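Local coordinates for protein putative hydroxymethylglutaryl-CoA synthase (Streptococcus mutans, PDB 3SQZ) that probably catalyses hydroxymethylglutaryl-CoA synthesis, as a thiolase-fold acyltransferase that binds coenzyme A, at residues Ile202-Asp207 with Thr353-Phe358; Asp260-Cys265 with Ala332-Ala337. One frame throughout, in Å; residues are numbered along the deposited sequence.

In the fold
Both contacts lie in the same mixed beta sheet of this thiolase-fold enzyme, their centres about 10 Å apart. Contact 1 pairs strand 203-213 with the end of strand 346-354. Contact 2 pairs strand 335-342 with strand 263-266, which is the last strand on that side of the sheet. Strands 335-342 and 346-354 follow each other in the chain and are neighbours in the sheet, so they join the two contacts. Along the chain, contact 2 is nested inside the loop closed by contact 1. Leu354 O and Leu354 N probably hydrogen-bond to Gly333 N and Asp334 O. Helix 315-326 packs against one face at both contacts, through Leu324 at contact 1 and Leu323 at contact 2.

Contact 1 of 2, residues Ile202-Asp207 with Thr353-Phe358; sequences ILILHD and TLVKGF
Thr353 O takes the shortest bond of this contact, 2.8 Å from Ile204 N, and also receives a CA-H...O contact from Leu203 CA. The pairing joins strand 203-213 to strand 346-354 antiparallel, consistent with strands 1 and 5 of the second half of the thiolase fold. Thr353 N returns a bond to Ile204 O at 2.9 Å, so Ile204 and Thr353 form a hydrogen-bonded pair. Leu203 and Leu354 are the next, non-hydrogen-bonded pair. Beyond them Ile202 O accepts Val355 N at 2.9 Å. This donor stands 38° out of the carbonyl plane. The skewed approach comes where Ile202 and Leu203 both face Ile39 of the neighbouring strand, a classic beta bulge.

The two leucines meet through methyl groups, Leu203 CD1 lying 3.9 Å from Leu354 CD2. Helix 315-326 packs against this side through Leu324, which touches Ile202 and Leu354. On the face of Ile204, the side chains of Ile204 and Val355 cross at about a right angle. CG1 of Ile204 comes within 3.6 Å of Val355 CG2. Val355 CG1 is anti to its own backbone N (chi1 178°), which leaves CG2 as the branch turned to Ile204.

The chain then leaves the strand in a type II turn from Val355 to Phe358, closed by Phe358 N bonding to Val355 O. Gly357 has phi 93° here, where a CB would jam against the carbonyl O of Lys356. The turn brings Phe358 CB to 3.9 Å from Ile202 CA, and Leu354 CD2 sits over the centre of the Phe358 ring, 4.1 Å above its plane.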
loop_
_atom_site.group_PDB
_atom_site.type_symbol
_atom_site.label_atom_id
_atom_site.label_comp_id
_atom_site.label_asym_id
_atom_site.label_seq_id
_atom_site.Cartn_x
_atom_site.Cartn_y
_atom_site.Cartn_z
ATOM N N ILE A 202 0.372 10.351 14.994
ATOM C CA ILE A 202 0.325 8.891 14.982
ATOM C C ILE A 202 1.672 8.233 15.271
ATOM O O ILE A 202 1.811 7.538 16.280
ATOM C CB ILE A 202 -0.271 8.312 13.677
ATOM C CG1 ILE A 202 -1.697 8.829 13.466
ATOM C CG2 ILE A 202 -0.241 6.783 13.708
ATOM C CD1 ILE A 202 -2.310 8.399 12.146
ATOM N N LEU A 203 2.663 8.454 14.405
ATOM C CA LEU A 203 3.901 7.692 14.484
ATOM C C LEU A 203 5.109 8.586 14.251
ATOM O O LEU A 203 5.272 9.155 13.168
ATOM C CB LEU A 203 3.907 6.552 13.456
ATOM C CG LEU A 203 4.977 5.469 13.637
ATOM C CD1 LEU A 203 4.627 4.548 14.802
ATOM C CD2 LEU A 203 5.183 4.667 12.351
ATOM N N ILE A 204 5.969 8.684 15.255
ATOM C CA ILE A 204 7.250 9.355 15.092
ATOM C C ILE A 204 8.187 8.432 14.330
ATOM O O ILE A 204 8.348 7.265 14.696
ATOM C CB ILE A 204 7.870 9.665 16.462
ATOM C CG1 ILE A 204 6.969 10.625 17.240
ATOM C CG2 ILE A 204 9.262 10.258 16.305
ATOM C CD1 ILE A 204 7.177 10.584 18.737
ATOM N N LEU A 205 8.801 8.946 13.267
ATOM C CA LEU A 205 9.731 8.154 12.469
ATOM C C LEU A 205 11.152 8.372 12.958
ATOM O O LEU A 205 11.548 9.492 13.280
ATOM C CB LEU A 205 9.630 8.538 10.995
ATOM C CG LEU A 205 8.305 8.198 10.317
ATOM C CD1 LEU A 205 8.245 8.804 8.923
ATOM C CD2 LEU A 205 8.113 6.695 10.261
ATOM N N HIS A 206 11.925 7.295 13.026
ATOM C CA HIS A 206 13.296 7.396 13.509
ATOM C C HIS A 206 14.318 7.323 12.392
ATOM O O HIS A 206 14.000 6.944 11.277
ATOM C CB HIS A 206 13.542 6.340 14.573
ATOM C CG HIS A 206 12.651 6.511 15.763
ATOM N ND1 HIS A 206 11.694 5.590 16.127
ATOM C CD2 HIS A 206 12.538 7.538 16.636
ATOM C CE1 HIS A 206 11.050 6.027 17.196
ATOM N NE2 HIS A 206 11.545 7.206 17.525
ATOM N N ASP A 207 15.553 7.700 12.701
ATOM C CA ASP A 207 16.581 7.824 11.673
ATOM C C ASP A 207 17.399 6.567 11.437
ATOM O O ASP A 207 18.220 6.529 10.524
ATOM C CB ASP A 207 17.519 8.984 11.988
ATOM C CG ASP A 207 16.862 10.324 11.775
ATOM O OD1 ASP A 207 16.173 10.497 10.742
ATOM O OD2 ASP A 207 17.025 11.198 12.647
ATOM N N THR A 353 7.687 5.236 16.591
ATOM C CA THR A 353 7.139 5.177 17.943
ATOM C C THR A 353 5.747 5.789 17.957
ATOM O O THR A 353 5.526 6.874 17.410
ATOM C CB THR A 353 8.033 5.940 18.943
ATOM O OG1 THR A 353 9.296 5.278 19.033
ATOM C CG2 THR A 353 7.398 5.974 20.328
ATOM N N LEU A 354 4.802 5.085 18.573
ATOM C CA LEU A 354 3.429 5.577 18.654
ATOM C C LEU A 354 3.292 6.783 19.568
ATOM O O LEU A 354 3.898 6.844 20.640
ATOM C CB LEU A 354 2.492 4.476 19.124
ATOM C CG LEU A 354 2.191 3.416 18.071
ATOM C CD1 LEU A 354 1.461 2.237 18.696
ATOM C CD2 LEU A 354 1.372 4.009 16.926
ATOM N N VAL A 355 2.449 7.717 19.148
ATOM C CA VAL A 355 2.204 8.958 19.860
ATOM C C VAL A 355 0.895 8.875 20.640
ATOM O O VAL A 355 -0.107 8.364 20.144
ATOM C CB VAL A 355 2.130 10.120 18.847
ATOM C CG1 VAL A 355 1.815 11.436 19.529
ATOM C CG2 VAL A 355 3.441 10.212 18.078
ATOM N N LYS A 356 0.923 9.364 21.872
ATOM C CA LYS A 356 -0.273 9.489 22.685
ATOM C C LYS A 356 -1.383 10.182 21.895
ATOM O O LYS A 356 -1.187 11.263 21.325
ATOM C CB LYS A 356 0.076 10.300 23.928
ATOM C CG LYS A 356 -1.087 10.676 24.806
ATOM C CD LYS A 356 -0.583 11.423 26.025
ATOM C CE LYS A 356 -1.726 11.852 26.915
ATOM N NZ LYS A 356 -1.186 12.390 28.190
ATOM N N GLY A 357 -2.554 9.557 21.862
ATOM C CA GLY A 357 -3.681 10.088 21.120
ATOM C C GLY A 357 -3.823 9.567 19.700
ATOM O O GLY A 357 -4.739 9.973 18.992
ATOM N N PHE A 358 -2.946 8.661 19.272
ATOM C CA PHE A 358 -2.993 8.171 17.895
ATOM C C PHE A 358 -4.361 7.637 17.485
ATOM O O PHE A 358 -4.755 7.763 16.323
ATOM C CB PHE A 358 -1.884 7.135 17.625
ATOM C CG PHE A 358 -2.107 5.775 18.266
ATOM C CD1 PHE A 358 -2.714 4.754 17.548
ATOM C CD2 PHE A 358 -1.680 5.512 19.569
ATOM C CE1 PHE A 358 -2.903 3.496 18.107
ATOM C CE2 PHE A 358 -1.869 4.257 20.134
ATOM C CZ PHE A 358 -2.486 3.252 19.406
#

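Contact 2 of 2, residues Asp260-Cys265 with Ala332-Ala337; sequences DFAAFC and AGDKIA
Ala337 CB is held between two aromatic rings, those of Phe261 and Phe264. It sits over the centre of each, 3.9 Å from the Phe261 centroid and 3.7 Å from the Phe264 centroid. Both are CH-pi contacts, each 12° off the ring normal. They lie on one side of a parallel strand pair at the edge of the thiolase-fold sheet, where strand 263-266 runs beside strand 335-342. The axes of strands 263-265 and 335-337 differ in direction by 33°.

Three backbone bonds set this register. Ala262 N gives to Lys335 O at 2.8 Å, Ala337 N to Ala263 O, and Cys265 N to Ala337 O at 2.8 Å. Ala263 N, by contrast, is buried with no partner in the model. On the reverse side of the strands, Cys265 SG touches Ile336 CG2 at 4.0 Å.

Where the strands begin, the Lys335 chain crosses Phe261 at about a right angle and bends at chi3 (-100°), bringing CE near Asp260 O. A water bridges the backbones here, donating to Asp260 O and accepting from Lys335 N at 2.9 Å. The methyl of Ala262 rests on the carboxylate carbon of Asp334.

Other side chains pack on the two rings. Asp260 CB lies over the opposite face of Phe261 from Ala337, toward its rim. Trp247 meets the Phe264 ring edge-to-face, and the Phe266 ring stacks with that of Phe264. Leu323 of helix 315-326 packs on Ala263, Cys265 and Ile336. The side chain of Cys265 is about 8 Å from that of His267, a predicted proton donor or acceptor. The carboxylate against Ala262 is itself held from outside, Asp334 OD2 bonding to Val331 N.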
loop_
_atom_site.group_PDB
_atom_site.type_symbol
_atom_site.label_atom_id
_atom_site.label_comp_id
_atom_site.label_asym_id
_atom_site.label_seq_id
_atom_site.Cartn_x
_atom_site.Cartn_y
_atom_site.Cartn_z
ATOM N N ASP A 260 12.620 -5.132 21.596
ATOM C CA ASP A 260 12.477 -3.678 21.671
ATOM C C ASP A 260 11.180 -3.184 21.040
ATOM O O ASP A 260 10.811 -2.020 21.189
ATOM C CB ASP A 260 13.676 -2.993 21.021
ATOM C CG ASP A 260 14.950 -3.206 21.805
ATOM O OD1 ASP A 260 14.916 -3.029 23.040
ATOM O OD2 ASP A 260 15.978 -3.570 21.201
ATOM N N PHE A 261 10.474 -4.082 20.361
ATOM C CA PHE A 261 9.315 -3.695 19.567
ATOM C C PHE A 261 8.039 -4.353 20.056
ATOM O O PHE A 261 8.058 -5.482 20.542
ATOM C CB PHE A 261 9.584 -4.017 18.100
ATOM C CG PHE A 261 10.799 -3.324 17.578
ATOM C CD1 PHE A 261 10.733 -1.989 17.221
ATOM C CD2 PHE A 261 12.021 -3.973 17.518
ATOM C CE1 PHE A 261 11.855 -1.321 16.778
ATOM C CE2 PHE A 261 13.149 -3.309 17.073
ATOM C CZ PHE A 261 13.064 -1.983 16.707
ATOM N N ALA A 262 6.931 -3.631 19.927
ATOM C CA ALA A 262 5.626 -4.141 20.317
ATOM C C ALA A 262 4.917 -4.817 19.151
ATOM O O ALA A 262 3.959 -5.559 19.360
ATOM C CB ALA A 262 4.772 -3.010 20.863
ATOM N N ALA A 263 5.377 -4.548 17.929
ATOM C CA ALA A 263 4.773 -5.099 16.721
ATOM C C ALA A 263 5.777 -5.023 15.585
ATOM O O ALA A 263 6.637 -4.125 15.549
ATOM C CB ALA A 263 3.514 -4.336 16.350
ATOM N N PHE A 264 5.652 -5.960 14.652
ATOM C CA PHE A 264 6.442 -5.961 13.424
ATOM C C PHE A 264 5.472 -5.984 12.248
ATOM O O PHE A 264 4.565 -6.821 12.218
ATOM C CB PHE A 264 7.363 -7.192 13.389
ATOM C CG PHE A 264 8.728 -6.933 12.769
ATOM C CD1 PHE A 264 8.840 -6.538 11.445
ATOM C CD2 PHE A 264 9.898 -7.106 13.505
ATOM C CE1 PHE A 264 10.085 -6.293 10.871
ATOM C CE2 PHE A 264 11.150 -6.873 12.936
ATOM C CZ PHE A 264 11.247 -6.472 11.613
ATOM N N CYS A 265 5.639 -5.060 11.302
ATOM C CA CYS A 265 4.803 -4.990 10.098
ATOM C C CYS A 265 5.614 -5.399 8.880
ATOM O O CYS A 265 6.788 -5.050 8.765
ATOM C CB CYS A 265 4.276 -3.577 9.881
ATOM S SG CYS A 265 3.101 -3.037 11.126
ATOM N N ALA A 332 0.853 4.362 23.506
ATOM C CA ALA A 332 1.828 5.422 23.316
ATOM C C ALA A 332 3.190 4.972 23.799
ATOM O O ALA A 332 3.312 4.392 24.881
ATOM C CB ALA A 332 1.397 6.656 24.067
ATOM N N GLY A 333 4.213 5.244 22.999
ATOM C CA GLY A 333 5.571 4.910 23.367
ATOM C C GLY A 333 6.014 3.551 22.877
ATOM O O GLY A 333 7.203 3.268 22.877
ATOM N N ASP A 334 5.073 2.699 22.473
ATOM C CA ASP A 334 5.442 1.433 21.844
ATOM C C ASP A 334 6.150 1.702 20.522
ATOM O O ASP A 334 5.767 2.607 19.768
ATOM C CB ASP A 334 4.207 0.578 21.562
ATOM C CG ASP A 334 3.705 -0.186 22.775
ATOM O OD1 ASP A 334 4.448 -0.339 23.767
ATOM O OD2 ASP A 334 2.551 -0.674 22.705
ATOM N N LYS A 335 7.159 0.887 20.236
ATOM C CA LYS A 335 7.886 0.980 18.979
ATOM C C LYS A 335 7.456 -0.115 18.028
ATOM O O LYS A 335 7.154 -1.238 18.431
ATOM C CB LYS A 335 9.391 0.875 19.218
ATOM C CG LYS A 335 9.951 2.015 20.035
ATOM C CD LYS A 335 11.467 1.933 20.126
ATOM C CE LYS A 335 11.913 1.330 21.448
ATOM N NZ LYS A 335 11.590 2.236 22.587
ATOM N N ILE A 336 7.429 0.233 16.749
ATOM C CA ILE A 336 7.028 -0.685 15.699
ATOM C C ILE A 336 8.171 -0.779 14.705
ATOM O O ILE A 336 8.760 0.238 14.331
ATOM C CB ILE A 336 5.762 -0.173 14.975
ATOM C CG1 ILE A 336 4.606 -0.072 15.973
ATOM C CG2 ILE A 336 5.384 -1.086 13.809
ATOM C CD1 ILE A 336 3.362 0.557 15.406
ATOM N N ALA A 337 8.506 -2.002 14.303
ATOM C CA ALA A 337 9.487 -2.223 13.246
ATOM C C ALA A 337 8.747 -2.583 11.974
ATOM O O ALA A 337 7.766 -3.333 12.009
ATOM C CB ALA A 337 10.446 -3.332 13.629
HETATM O O HOH W 1 8.399 -0.966 22.078
#